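Local coordinates for putative diflavin flavoprotein A 5 (Nostoc sp. PCC 7120, PDB 4FEK) that probably carries electrons from NADH to oxygen, reducing it to water, and is represented here by its N-terminal metallo-beta-lactamase-like domain, related to the diiron domain of flavodiiron proteins, at residues 61-64 with 65-68; 91-94 with 95-98. One frame throughout, in Å; residues are numbered along the deposited sequence.

Interaction 1: residues 61-64 with 65-68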
ATOM      1  N   GLU A  61      -4.723  13.222  -1.645  1.00 23.88           N
ATOM      2  CA  GLU A  61      -5.343  14.439  -1.091  1.00 27.27           C
ATOM      3  C   GLU A  61      -6.860  14.317  -0.932  1.00 28.08           C
ATOM      4  O   GLU A  61      -7.450  14.854   0.013  1.00 25.84           O
ATOM      5  CB  GLU A  61      -5.000  15.689  -1.930  1.00 32.97           C
ATOM      6  CG  GLU A  61      -5.662  16.974  -1.384  1.00 41.08           C
ATOM      7  CD  GLU A  61      -5.101  18.259  -1.963  1.00 53.17           C
ATOM      8  OE1 GLU A  61      -4.554  18.228  -3.084  1.00 58.72           O
ATOM      9  OE2 GLU A  61      -5.208  19.304  -1.284  1.00 60.62           O
ATOM     10  N   SER A  62      -7.480  13.574  -1.841  1.00 27.60           N
ATOM     11  CA  SER A  62      -8.933  13.460  -1.878  1.00 30.05           C
ATOM     12  C   SER A  62      -9.503  12.879  -0.579  1.00 23.64           C
ATOM     13  O   SER A  62     -10.627  13.206  -0.169  1.00 26.12           O
ATOM     14  CB  SER A  62      -9.352  12.611  -3.082  1.00 34.71           C
ATOM     15  OG  SER A  62     -10.753  12.412  -3.092  1.00 46.37           O
ATOM     16  N   PHE A  63      -8.709  12.034   0.071  1.00 19.47           N
ATOM     17  CA  PHE A  63      -9.093  11.379   1.325  1.00 15.17           C
ATOM     18  C   PHE A  63      -8.378  11.994   2.542  1.00 21.81           C
ATOM     19  O   PHE A  63      -8.568  11.544   3.673  1.00 20.75           O
ATOM     20  CB  PHE A  63      -8.692   9.912   1.272  1.00 13.70           C
ATOM     21  CG  PHE A  63      -9.617   9.042   0.472  1.00 20.94           C
ATOM     22  CD1 PHE A  63     -10.986   9.052   0.706  1.00 20.68           C
ATOM     23  CD2 PHE A  63      -9.105   8.164  -0.477  1.00 20.66           C
ATOM     24  CE1 PHE A  63     -11.833   8.214  -0.003  1.00 20.29           C
ATOM     25  CE2 PHE A  63      -9.956   7.331  -1.202  1.00 16.87           C
ATOM     26  CZ  PHE A  63     -11.321   7.362  -0.952  1.00 20.47           C
HETATM   27  N   MSE A  64      -7.553  13.008   2.304  1.00 24.09           N
HETATM   28  CA  MSE A  64      -6.647  13.522   3.331  1.00 25.29           C
HETATM   29  C   MSE A  64      -7.333  13.904   4.629  1.00 21.87           C
HETATM   30  O   MSE A  64      -6.909  13.472   5.707  1.00 20.40           O
HETATM   31  CB  MSE A  64      -5.889  14.740   2.818  1.00 27.79           C
HETATM   32  CG  MSE A  64      -5.076  15.448   3.887  1.00 33.77           C
HETATM   33 SE   MSE A  64      -4.174  17.033   3.162  0.89 48.02          SE
HETATM   34  CE  MSE A  64      -5.744  18.065   2.603  1.00 46.02           C
ATOM     35  N   LYS A  65      -8.379  14.717   4.521  1.00 22.43           N
ATOM     36  CA  LYS A  65      -9.057  15.232   5.708  1.00 28.67           C
ATOM     37  C   LYS A  65      -9.674  14.133   6.560  1.00 21.98           C
ATOM     38  O   LYS A  65      -9.425  14.076   7.761  1.00 19.72           O
ATOM     39  CB  LYS A  65     -10.120  16.272   5.352  1.00 35.21           C
ATOM     40  CG  LYS A  65     -10.796  16.860   6.593  1.00 46.72           C
ATOM     41  CD  LYS A  65     -11.941  17.812   6.233  1.00 57.30           C
ATOM     42  CE  LYS A  65     -12.526  18.493   7.464  1.00 64.68           C
ATOM     43  NZ  LYS A  65     -11.616  19.516   8.062  1.00 68.38           N
ATOM     44  N   ILE A  66     -10.462  13.243   5.953  1.00 20.09           N
ATOM     45  CA  ILE A  66     -11.084  12.187   6.757  1.00 20.44           C
ATOM     46  C   ILE A  66     -10.060  11.168   7.254  1.00 19.38           C
ATOM     47  O   ILE A  66     -10.218  10.591   8.330  1.00 21.99           O
ATOM     48  CB  ILE A  66     -12.258  11.473   6.035  1.00 19.59           C
ATOM     49  CG1 ILE A  66     -11.794  10.836   4.728  1.00 20.53           C
ATOM     50  CG2 ILE A  66     -13.400  12.446   5.774  1.00 29.42           C
ATOM     51  CD1 ILE A  66     -12.885  10.033   4.039  1.00 20.52           C
ATOM     52  N   TYR A  67      -9.002  10.962   6.468  1.00 18.26           N
ATOM     53  CA  TYR A  67      -7.911  10.122   6.898  1.00 20.24           C
ATOM     54  C   TYR A  67      -7.260  10.639   8.189  1.00 16.87           C
ATOM     55  O   TYR A  67      -7.121   9.903   9.159  1.00 17.57           O
ATOM     56  CB  TYR A  67      -6.858  10.041   5.807  1.00 15.96           C
ATOM     57  CG  TYR A  67      -5.647   9.280   6.263  1.00 13.29           C
ATOM     58  CD1 TYR A  67      -5.727   7.925   6.560  1.00 16.89           C
ATOM     59  CD2 TYR A  67      -4.424   9.924   6.421  1.00 17.76           C
ATOM     60  CE1 TYR A  67      -4.614   7.220   6.984  1.00 16.95           C
ATOM     61  CE2 TYR A  67      -3.307   9.235   6.851  1.00 17.27           C
ATOM     62  CZ  TYR A  67      -3.406   7.883   7.124  1.00 20.00           C
ATOM     63  OH  TYR A  67      -2.279   7.210   7.535  1.00 24.91           O
ATOM     64  N   LEU A  68      -6.836  11.896   8.181  1.00 15.39           N
ATOM     65  CA  LEU A  68      -6.158  12.474   9.339  1.00 17.72           C
ATOM     66  C   LEU A  68      -7.033  12.499  10.598  1.00 18.63           C
ATOM     67  O   LEU A  68      -6.541  12.245  11.708  1.00 20.60           O
ATOM     68  CB  LEU A  68      -5.651  13.877   9.011  1.00 18.57           C
ATOM     69  CG  LEU A  68      -4.512  13.876   7.988  1.00 24.40           C
ATOM     70  CD1 LEU A  68      -4.178  15.299   7.579  1.00 26.33           C
ATOM     71  CD2 LEU A  68      -3.282  13.140   8.508  1.00 26.68           C
TER
HETATM   72  O   HOH W   1      -9.290  15.755   1.983  1.00 28.62           O
HETATM   73  O   HOH W   2     -11.242  13.860   3.077  1.00 24.29           O

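Interaction 2: residues 91-94 with 95-98. With PO4 (phosphate ion), chain E.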
ATOM      1  N   ASN A  91       0.320  13.266  -6.002  1.00 18.45           N
ATOM      2  CA  ASN A  91      -0.971  13.585  -5.393  1.00 22.56           C
ATOM      3  C   ASN A  91      -1.069  13.159  -3.910  1.00 23.80           C
ATOM      4  O   ASN A  91      -2.089  13.369  -3.261  1.00 25.19           O
ATOM      5  CB  ASN A  91      -2.133  13.050  -6.223  1.00 29.72           C
ATOM      6  CG  ASN A  91      -2.068  11.553  -6.392  1.00 31.67           C
ATOM      7  OD1 ASN A  91      -1.234  10.893  -5.770  1.00 26.84           O
ATOM      8  ND2 ASN A  91      -2.946  11.003  -7.234  1.00 31.66           N
ATOM      9  N   ARG A  92       0.002  12.573  -3.377  1.00 21.23           N
ATOM     10  CA  ARG A  92       0.060  12.258  -1.952  1.00 24.32           C
ATOM     11  C   ARG A  92       0.787  13.348  -1.170  1.00 22.24           C
ATOM     12  O   ARG A  92       0.765  13.344   0.060  1.00 20.25           O
ATOM     13  CB  ARG A  92       0.782  10.941  -1.722  1.00 24.70           C
ATOM     14  CG  ARG A  92       0.311   9.820  -2.637  1.00 31.35           C
ATOM     15  CD  ARG A  92      -0.596   8.873  -1.908  1.00 32.23           C
ATOM     16  NE  ARG A  92      -1.100   7.812  -2.785  1.00 28.88           N
ATOM     17  CZ  ARG A  92      -1.432   6.598  -2.370  1.00 23.91           C
ATOM     18  NH1 ARG A  92      -1.290   6.276  -1.083  1.00 24.32           N
ATOM     19  NH2 ARG A  92      -1.895   5.705  -3.237  1.00 18.30           N
ATOM     20  N   ILE A  93       1.452  14.251  -1.885  1.00 19.14           N
ATOM     21  CA  ILE A  93       2.248  15.292  -1.230  1.00 25.42           C
ATOM     22  C   ILE A  93       1.455  16.107  -0.191  1.00 25.72           C
ATOM     23  O   ILE A  93       1.948  16.319   0.918  1.00 30.41           O
ATOM     24  CB  ILE A  93       2.955  16.224  -2.237  1.00 26.91           C
ATOM     25  CG1 ILE A  93       3.947  15.431  -3.086  1.00 29.97           C
ATOM     26  CG2 ILE A  93       3.652  17.381  -1.505  1.00 29.78           C
ATOM     27  CD1 ILE A  93       4.959  14.687  -2.262  1.00 33.77           C
ATOM     28  N   PRO A  94       0.229  16.563  -0.540  1.00 27.84           N
ATOM     29  CA  PRO A  94      -0.514  17.317   0.484  1.00 28.90           C
ATOM     30  C   PRO A  94      -0.764  16.517   1.771  1.00 27.55           C
ATOM     31  O   PRO A  94      -0.705  17.075   2.868  1.00 21.89           O
ATOM     32  CB  PRO A  94      -1.836  17.651  -0.216  1.00 30.67           C
ATOM     33  CG  PRO A  94      -1.460  17.704  -1.691  1.00 31.28           C
ATOM     34  CD  PRO A  94      -0.426  16.632  -1.867  1.00 27.37           C
ATOM     35  N   THR A  95      -1.012  15.221   1.652  1.00 22.99           N
ATOM     36  CA  THR A  95      -1.165  14.388   2.843  1.00 22.37           C
ATOM     37  C   THR A  95       0.142  14.282   3.649  1.00 24.43           C
ATOM     38  O   THR A  95       0.121  14.327   4.880  1.00 25.47           O
ATOM     39  CB  THR A  95      -1.700  12.966   2.490  1.00 25.23           C
ATOM     40  OG1 THR A  95      -2.806  13.086   1.585  1.00 24.77           O
ATOM     41  CG2 THR A  95      -2.157  12.232   3.754  1.00 25.73           C
ATOM     42  N   PHE A  96       1.273  14.130   2.952  1.00 25.67           N
ATOM     43  CA  PHE A  96       2.577  14.095   3.617  1.00 25.61           C
ATOM     44  C   PHE A  96       2.828  15.428   4.322  1.00 23.78           C
ATOM     45  O   PHE A  96       3.377  15.461   5.423  1.00 25.61           O
ATOM     46  CB  PHE A  96       3.713  13.872   2.615  1.00 20.37           C
ATOM     47  CG  PHE A  96       3.658  12.546   1.911  1.00 22.50           C
ATOM     48  CD1 PHE A  96       2.874  11.515   2.400  1.00 23.39           C
ATOM     49  CD2 PHE A  96       4.404  12.334   0.761  1.00 30.09           C
ATOM     50  CE1 PHE A  96       2.830  10.286   1.747  1.00 29.12           C
ATOM     51  CE2 PHE A  96       4.354  11.113   0.101  1.00 27.69           C
ATOM     52  CZ  PHE A  96       3.573  10.094   0.599  1.00 28.84           C
ATOM     53  N   LYS A  97       2.449  16.515   3.657  1.00 25.20           N
ATOM     54  CA  LYS A  97       2.661  17.868   4.186  1.00 29.40           C
ATOM     55  C   LYS A  97       1.887  18.086   5.484  1.00 29.76           C
ATOM     56  O   LYS A  97       2.409  18.667   6.433  1.00 28.82           O
ATOM     57  CB  LYS A  97       2.284  18.922   3.142  1.00 32.83           C
ATOM     58  CG  LYS A  97       2.546  20.372   3.586  1.00 41.14           C
ATOM     59  CD  LYS A  97       2.236  21.363   2.460  1.00 45.83           C
ATOM     60  CE  LYS A  97       2.362  22.809   2.941  1.00 53.65           C
ATOM     61  NZ  LYS A  97       1.415  23.126   4.056  1.00 56.38           N
ATOM     62  N   ALA A  98       0.646  17.607   5.534  1.00 30.41           N
ATOM     63  CA  ALA A  98      -0.162  17.704   6.753  1.00 31.51           C
ATOM     64  C   ALA A  98       0.401  16.849   7.886  1.00 30.04           C
ATOM     65  O   ALA A  98       0.461  17.289   9.041  1.00 30.36           O
ATOM     66  CB  ALA A  98      -1.602  17.328   6.472  1.00 31.34           C
TER
HETATM   67  P   PO4 E 303      -1.822   7.334  -6.637  1.00 21.89           P
HETATM   68  O1  PO4 E 303      -1.460   8.277  -5.484  1.00 24.33           O
HETATM   69  O2  PO4 E 303      -2.492   8.159  -7.685  1.00 23.75           O
HETATM   70  O3  PO4 E 303      -0.523   6.775  -7.144  1.00 22.80           O
HETATM   71  O4  PO4 E 303      -2.763   6.281  -6.101  1.00 22.92           O

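Interaction 1: residues 61-64 with 65-68
Two i-to-i+4 backbone bonds join F63 and M64 to Y67 and L68: Y67 N donates to F63 O at 2.9 Å, and L68 N to M64 O at 2.9 Å. Just before these, the amides of K65 and I66 are bonded to water. One water takes the N-H of K65, K65 N to water 2.9 Å, and donates to E61 O, while a second accepts from I66 N and reaches S62 O weakly. E61 O also accepts M64 N at 2.9 Å, an i-to-i+3 bond, and the water fills in for the i-to-i+4 one. This is the first part of helix 61-74, the helix of the beta-alpha-beta unit between strands 53-56 and 80-84. M64, built as selenomethionine, has CG anti to its N (chi1 172°) and runs out as far as SE, then turns at chi3 (61°). Its CG meets L68 CD1 at 3.8 Å; this flexible chain and the branched apolar L68 suit the seam with helix 93-102, where M64 touches T95 and L68 touches A98. I66 CD1 lies 4.0 Å from CD1 of F63, meeting that ring obliquely. The F63 ring is buried against A23 and S25 of strand 18-25, that of Y67 against L21 and P59, its hydroxyl hydrogen-bonded to S45 OG.

Interaction 2: residues 91-94 with 95-98
R92 lays its CB over the face of the F96 ring, a CH-pi contact with CB 4.1 Å from the ring centroid and 26° off its normal. The carbonyl oxygen R92 O lies over a face of the same ring, offset toward the rim, and accepts the amide of F96, N to O 3.0 Å. I93 adds its CD1, 3.9 Å from F96 CD2, approaching the ring obliquely; both residues face helix 112-121, I93 at A121 and F96 at L118, where apolar types suit. The next bonds, K97 N to I93 O and A98 N to P94 O, carry the helix onward, and P94, which has no amide hydrogen to give, suits a first turn.

A kink about the CB-CG bond (chi2 -103°) swings the guanidinium of R92 away from F96 toward a phosphate ion, probably from the crystallisation liquor. R92 NE donates to phosphate O1 at 2.8 Å and almost straight (176°), and R92 NH2 to O4 at 3.0 Å, so the guanidinium edge faces the anion in its plane. N91 ND2 grips O2 at 2.9 Å. H87, S89 and K174 also hold the anion. H87, S89, N91 and R92 fall at positions of the HxExDH metal-binding motif of flavodiiron proteins, so the phosphate probably lies where relatives bind the diiron centre. R92 NH1 is fixed by P58 O, which helps set the guanidinium's orientation, and T95 OG1 is bonded to P59 O.

Helix 93-102 links strands 80-84 and 107-111 in a beta-alpha-beta unit, with P94, T95 and A98 against helix 61-74.

Overall arrangement
Interaction 1 comes first along the chain and interaction 2 follows; their centres lie about 9 Å apart. They belong to successive beta-alpha-beta units that share strand 80-84, in the seven-stranded mixed sheet of the metallo-beta-lactamase-like domain. Helices 61-74 and 93-102 pack side by side near their starts. E61 N lies 3.1 Å from N91 O, a probable hydrogen bond joining the two beginnings, and farther along L68 CD1 packs 3.5 Å from A98 CB. The loop just before helix 61-74 meets residues 91-98 through P58 and P59, so both helix starts lie toward the phosphate end of the seam, and this loop probably helps position the anion-binding segment.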